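Local atomic coordinates of putative polyketide synthase (Brevibacillus brevis, PDB entry 6HP2), a protein that probably takes part in synthesis of the antibiotic polyketide bacillaene, here through its O-methyltransferase domain, which binds S-adenosyl-L-homocysteine. Residues 69-72 / 73-76; 261-264 / 265-268; 318-321 / 322-325. All blocks are in the same frame, centred on the assembly; numbering follows the deposited sequence.

Contact 1: 69-72 / 73-76; sequences YPLE and REMV
Arg73 and Tyr69 meet in a local contact along the first two turns of helix 70-88, at the surface of the methyltransferase domain. Tyr69 stands at the N-cap position, and its O accepts a hydrogen bond from the backbone N of Arg73 at 3.0 Å. The same i to i+4 step continues from Pro70 O to Glu74 N, from Leu71 O to Met75 N and from Glu72 O to Val76 N. First-turn N-H groups have no i-4 carbonyl within the helix to bond, so Pro70 costs nothing there. This helix of the Rossmann-like domain leads on to Arg84, which binds S-adenosyl-L-homocysteine; the side chain of Arg73 stays about 9 Å from that ligand. The Glu72 chain, bent at chi2 (83°), puts OE1 at the edge of the Tyr69 ring, in its plane. Leu71 and Glu74 run alongside each other, with CD2 of Leu71 3.9 Å from OE2 of Glu74, though Glu74 is poorly ordered. Arg73 has CG anti to its own N (chi1 -171°), and its guanidinium leads away, while its CB stays 3.3 Å from Tyr69 O. Buried Val76 brings CG2 to 3.5 Å from Glu72 O and packs against Met59 of helix 59-64 and Phe57.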
# COMPACT_ATOMS: atom_id res chain seq x y z
N TYR A 69 -9.50 3.51 22.67
CA TYR A 69 -9.47 4.75 21.88
C TYR A 69 -10.24 4.59 20.58
O TYR A 69 -9.70 4.79 19.49
CB TYR A 69 -8.03 5.19 21.62
CG TYR A 69 -7.18 5.41 22.86
CD1 TYR A 69 -7.34 6.53 23.67
CD2 TYR A 69 -6.21 4.47 23.23
CE1 TYR A 69 -6.56 6.72 24.81
CE2 TYR A 69 -5.42 4.66 24.35
CZ TYR A 69 -5.60 5.77 25.14
OH TYR A 69 -4.82 5.95 26.23
N PRO A 70 -11.55 4.35 20.66
CA PRO A 70 -12.28 4.09 19.42
C PRO A 70 -12.40 5.32 18.54
O PRO A 70 -12.44 5.19 17.33
CB PRO A 70 -13.65 3.62 19.93
CG PRO A 70 -13.76 4.18 21.28
CD PRO A 70 -12.37 4.12 21.85
N LEU A 71 -12.56 6.51 19.11
CA LEU A 71 -12.81 7.70 18.31
C LEU A 71 -11.51 8.23 17.71
O LEU A 71 -11.49 8.75 16.57
CB LEU A 71 -13.48 8.78 19.16
CG LEU A 71 -14.90 8.47 19.64
CD1 LEU A 71 -15.40 9.57 20.54
CD2 LEU A 71 -15.78 8.31 18.40
N GLU A 72 -10.43 8.11 18.47
CA GLU A 72 -9.12 8.39 17.91
C GLU A 72 -8.82 7.42 16.78
O GLU A 72 -8.20 7.80 15.76
CB GLU A 72 -8.04 8.35 18.98
CG GLU A 72 -8.15 9.37 20.08
CD GLU A 72 -9.12 8.99 21.23
OE1 GLU A 72 -9.75 7.91 21.19
OE2 GLU A 72 -9.26 9.82 22.14
N ARG A 73 -9.29 6.18 16.92
CA ARG A 73 -9.06 5.22 15.87
C ARG A 73 -9.87 5.56 14.63
O ARG A 73 -9.46 5.27 13.51
CB ARG A 73 -9.38 3.80 16.36
CG ARG A 73 -8.97 2.68 15.37
CD ARG A 73 -7.45 2.57 15.21
NE ARG A 73 -7.00 1.64 14.16
CZ ARG A 73 -7.11 1.86 12.85
NH1 ARG A 73 -7.71 2.96 12.40
NH2 ARG A 73 -6.65 0.98 11.96
N GLU A 74 -11.02 6.22 14.82
CA GLU A 74 -11.77 6.75 13.68
C GLU A 74 -11.00 7.85 12.96
O GLU A 74 -11.07 7.96 11.73
CB GLU A 74 -13.15 7.25 14.15
CG GLU A 74 -14.10 7.73 13.11
CD GLU A 74 -15.34 8.38 13.74
OE1 GLU A 74 -15.60 9.58 13.48
OE2 GLU A 74 -16.06 7.69 14.51
N MET A 75 -10.26 8.67 13.71
CA MET A 75 -9.44 9.71 13.08
C MET A 75 -8.38 9.08 12.19
O MET A 75 -8.08 9.56 11.09
CB MET A 75 -8.74 10.60 14.12
CG MET A 75 -9.57 11.65 14.76
SD MET A 75 -8.71 12.33 16.24
CE MET A 75 -7.34 13.09 15.50
N VAL A 76 -7.78 8.01 12.69
CA VAL A 76 -6.75 7.29 11.96
C VAL A 76 -7.33 6.69 10.71
O VAL A 76 -6.77 6.82 9.62
CB VAL A 76 -6.10 6.21 12.86
CG1 VAL A 76 -5.15 5.36 12.07
CG2 VAL A 76 -5.35 6.93 14.02

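Contact 2: 261-264 / 265-268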
# COMPACT_ATOMS: atom_id res chain seq x y z
N LEU A 261 4.22 -3.31 27.71
CA LEU A 261 3.23 -4.14 27.04
C LEU A 261 3.75 -5.57 26.95
O LEU A 261 4.97 -5.79 26.96
CB LEU A 261 2.92 -3.63 25.62
CG LEU A 261 2.46 -2.19 25.53
CD1 LEU A 261 2.20 -1.82 24.07
CD2 LEU A 261 1.22 -1.99 26.40
N PRO A 262 2.85 -6.55 26.86
CA PRO A 262 3.30 -7.94 26.75
C PRO A 262 4.28 -8.09 25.60
O PRO A 262 4.14 -7.43 24.54
CB PRO A 262 2.00 -8.73 26.52
CG PRO A 262 0.93 -7.88 27.15
CD PRO A 262 1.38 -6.44 26.98
N LYS A 263 5.21 -9.03 25.76
CA LYS A 263 6.17 -9.31 24.69
C LYS A 263 5.46 -9.47 23.34
O LYS A 263 5.84 -8.83 22.35
CB LYS A 263 6.97 -10.56 25.03
CG LYS A 263 8.11 -10.87 24.10
CD LYS A 263 9.11 -9.72 24.09
CE LYS A 263 10.39 -10.10 23.37
NZ LYS A 263 11.27 -8.91 23.15
N ALA A 264 4.42 -10.30 23.28
CA ALA A 264 3.73 -10.53 22.02
C ALA A 264 3.33 -9.21 21.37
O ALA A 264 3.74 -8.90 20.24
CB ALA A 264 2.50 -11.40 22.24
N VAL A 265 2.55 -8.39 22.10
CA VAL A 265 2.17 -7.07 21.62
C VAL A 265 3.40 -6.25 21.25
O VAL A 265 3.41 -5.54 20.22
CB VAL A 265 1.32 -6.35 22.69
CG1 VAL A 265 1.09 -4.87 22.28
CG2 VAL A 265 0.04 -7.05 22.91
N GLN A 266 4.45 -6.33 22.07
CA GLN A 266 5.66 -5.54 21.84
C GLN A 266 6.37 -5.96 20.55
O GLN A 266 6.99 -5.12 19.89
CB GLN A 266 6.60 -5.71 23.05
CG GLN A 266 7.80 -4.86 23.10
CD GLN A 266 8.58 -5.02 24.39
OE1 GLN A 266 8.06 -5.54 25.38
NE2 GLN A 266 9.83 -4.56 24.40
N ASP A 267 6.27 -7.23 20.17
CA ASP A 267 7.04 -7.72 19.03
C ASP A 267 6.44 -7.25 17.71
O ASP A 267 7.19 -6.97 16.76
CB ASP A 267 7.10 -9.25 19.06
CG ASP A 267 8.07 -9.76 20.11
OD1 ASP A 267 9.07 -9.06 20.39
OD2 ASP A 267 7.84 -10.88 20.64
N LEU A 268 5.11 -7.16 17.61
CA LEU A 268 4.49 -6.83 16.34
C LEU A 268 4.61 -5.34 15.99
O LEU A 268 4.63 -5.00 14.80
CB LEU A 268 3.01 -7.23 16.36
CG LEU A 268 2.06 -6.58 17.36
CD1 LEU A 268 1.68 -5.20 16.95
CD2 LEU A 268 0.78 -7.45 17.55
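Lys263 and Asp267, one helical turn apart, form a side-chain pair on the surface at the start of helix 263-281. The trans chi1 of Lys263 (-172°), followed by a bend at chi2 (60°), turns the rest of the chain across the carboxylate. Beyond CB, its CG lies 3.5 Å from OD2 of Asp267; CD runs on past both oxygens; CE comes to 3.4 Å from OD1. At the tip, NZ makes a salt bridge to the same OD1 at 3.5 Å, a rather long one, so the lysine's methylenes touch the carboxylate as closely as its charge does. The backbone beneath ties the same two residues, Asp267 N donating to Lys263 O at 2.7 Å. A second acceptor for that N-H is Ala264 O, with the donor 64° out of the carbonyl plane. On another side of the turn, CD1 of Leu261 meets CG1 of Val265 at 3.7 Å. Pro262 O takes the N-H of Gln266 at 2.7 Å. The arrangement is that of a helix N-terminus with Pro262 as N-cap: the preceding Leu261 folds back on Val265, these two and Leu268 face Leu64 of helix 59-64, and the charged pair lies on the exposed side.

Contact 3: 318-321 / 322-325; sequences EALA and EMIN
Four successive i to i+4 backbone hydrogen bonds hold residues 318-325 as regular α-helix, the one from Ile324 N to Leu320 O having an N-H...O angle of 173°. Leu320 is the apolar centre: its CD1 lies 4.0 Å from CE of Met323 and equally far from CD1 of Ile324. Leucine and isoleucine run side by side in the same direction, whereas methionine crosses the leucine at a slant, its methyl brought round by a bend at chi3 (81°). Ile324 also lays CG1 3.4 Å from the carbonyl O of Leu320. Leu320 and Met323 are buried and, with Ala319, face helix 70-88 through Val86, Glu82 and Gln85. On a more polar side, a water donates to Ala319 O at 2.9 Å and to OE2 of Glu322 at 2.7 Å, bridging backbone and carboxylate. Ala319 O thereby takes two bonds, since it also accepts one from Met323 N. Glu318 forms a salt bridge to Arg314. The two carboxylates, 6.2 Å apart from Glu318 OE2 to Glu322 OE1, would repel one another mildly; Arg314 probably offsets this, chiefly at Glu318, while at Glu322 its long pair, and one to Lys90, would add a weaker stabilisation of the ionised form.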
# COMPACT_ATOMS: atom_id res chain seq x y z
N GLU A 318 0.52 18.18 -2.28
CA GLU A 318 0.20 18.72 -3.60
C GLU A 318 -0.75 17.80 -4.33
O GLU A 318 -1.72 18.27 -4.94
CB GLU A 318 1.48 18.94 -4.43
CG GLU A 318 1.23 19.40 -5.87
CD GLU A 318 2.49 19.34 -6.74
OE1 GLU A 318 3.59 19.66 -6.24
OE2 GLU A 318 2.37 18.97 -7.93
N ALA A 319 -0.48 16.49 -4.28
CA ALA A 319 -1.39 15.50 -4.87
C ALA A 319 -2.75 15.48 -4.19
O ALA A 319 -3.79 15.31 -4.85
CB ALA A 319 -0.75 14.12 -4.81
N LEU A 320 -2.77 15.57 -2.85
CA LEU A 320 -4.02 15.62 -2.12
C LEU A 320 -4.83 16.84 -2.51
O LEU A 320 -6.04 16.76 -2.77
CB LEU A 320 -3.74 15.65 -0.61
CG LEU A 320 -4.87 15.82 0.36
CD1 LEU A 320 -5.92 14.67 0.24
CD2 LEU A 320 -4.29 15.90 1.80
N ALA A 321 -4.17 18.01 -2.57
CA ALA A 321 -4.88 19.23 -2.94
C ALA A 321 -5.38 19.18 -4.38
O ALA A 321 -6.46 19.71 -4.71
CB ALA A 321 -3.96 20.42 -2.70
N GLU A 322 -4.61 18.56 -5.26
CA GLU A 322 -5.05 18.38 -6.65
C GLU A 322 -6.29 17.49 -6.69
O GLU A 322 -7.25 17.77 -7.38
CB GLU A 322 -3.93 17.76 -7.50
CG GLU A 322 -4.29 17.55 -8.98
CD GLU A 322 -3.28 16.69 -9.72
OE1 GLU A 322 -2.81 17.12 -10.78
OE2 GLU A 322 -2.96 15.58 -9.26
N MET A 323 -6.27 16.38 -5.97
CA MET A 323 -7.47 15.54 -5.89
C MET A 323 -8.69 16.29 -5.40
O MET A 323 -9.76 16.23 -6.03
CB MET A 323 -7.18 14.33 -4.97
CG MET A 323 -8.34 13.41 -4.89
SD MET A 323 -8.10 12.05 -3.73
CE MET A 323 -8.51 13.00 -2.29
N ILE A 324 -8.58 16.98 -4.28
CA ILE A 324 -9.73 17.73 -3.75
C ILE A 324 -10.20 18.77 -4.76
O ILE A 324 -11.41 18.94 -4.98
CB ILE A 324 -9.36 18.36 -2.40
CG1 ILE A 324 -9.11 17.25 -1.36
CG2 ILE A 324 -10.43 19.33 -1.94
CD1 ILE A 324 -8.50 17.77 -0.07
N ASN A 325 -9.28 19.47 -5.38
CA ASN A 325 -9.65 20.48 -6.36
C ASN A 325 -10.32 19.87 -7.60
O ASN A 325 -11.18 20.51 -8.19
CB ASN A 325 -8.41 21.27 -6.79
CG ASN A 325 -8.73 22.38 -7.77
OD1 ASN A 325 -8.28 22.37 -8.92
ND2 ASN A 325 -9.54 23.33 -7.33
O HOH W 1 -3.99 13.90 -7.41

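Each contact is local: contacts 1 and 2 span the start of a helix, N-cap included, and contact 3 lies wholly inside one. Contacts 1 and 2 are surface contacts, their nearest atoms about 10 Å apart, and helix 59-64 packs against side chains of both. Contact 3 is partly buried near the C-terminal end of the chain, yet shares helix 70-88 with contact 1: contact 1 starts that helix, while 318-325 packs on its later turns. Contacts 2 and 3 are well separated, their centres 38 Å apart. All three share the helical backbone bonds; contact 1 adds little side-chain pairing, contact 2 a long salt bridge and an apolar pair, contact 3 an apolar cluster and a water-bridged carboxylate.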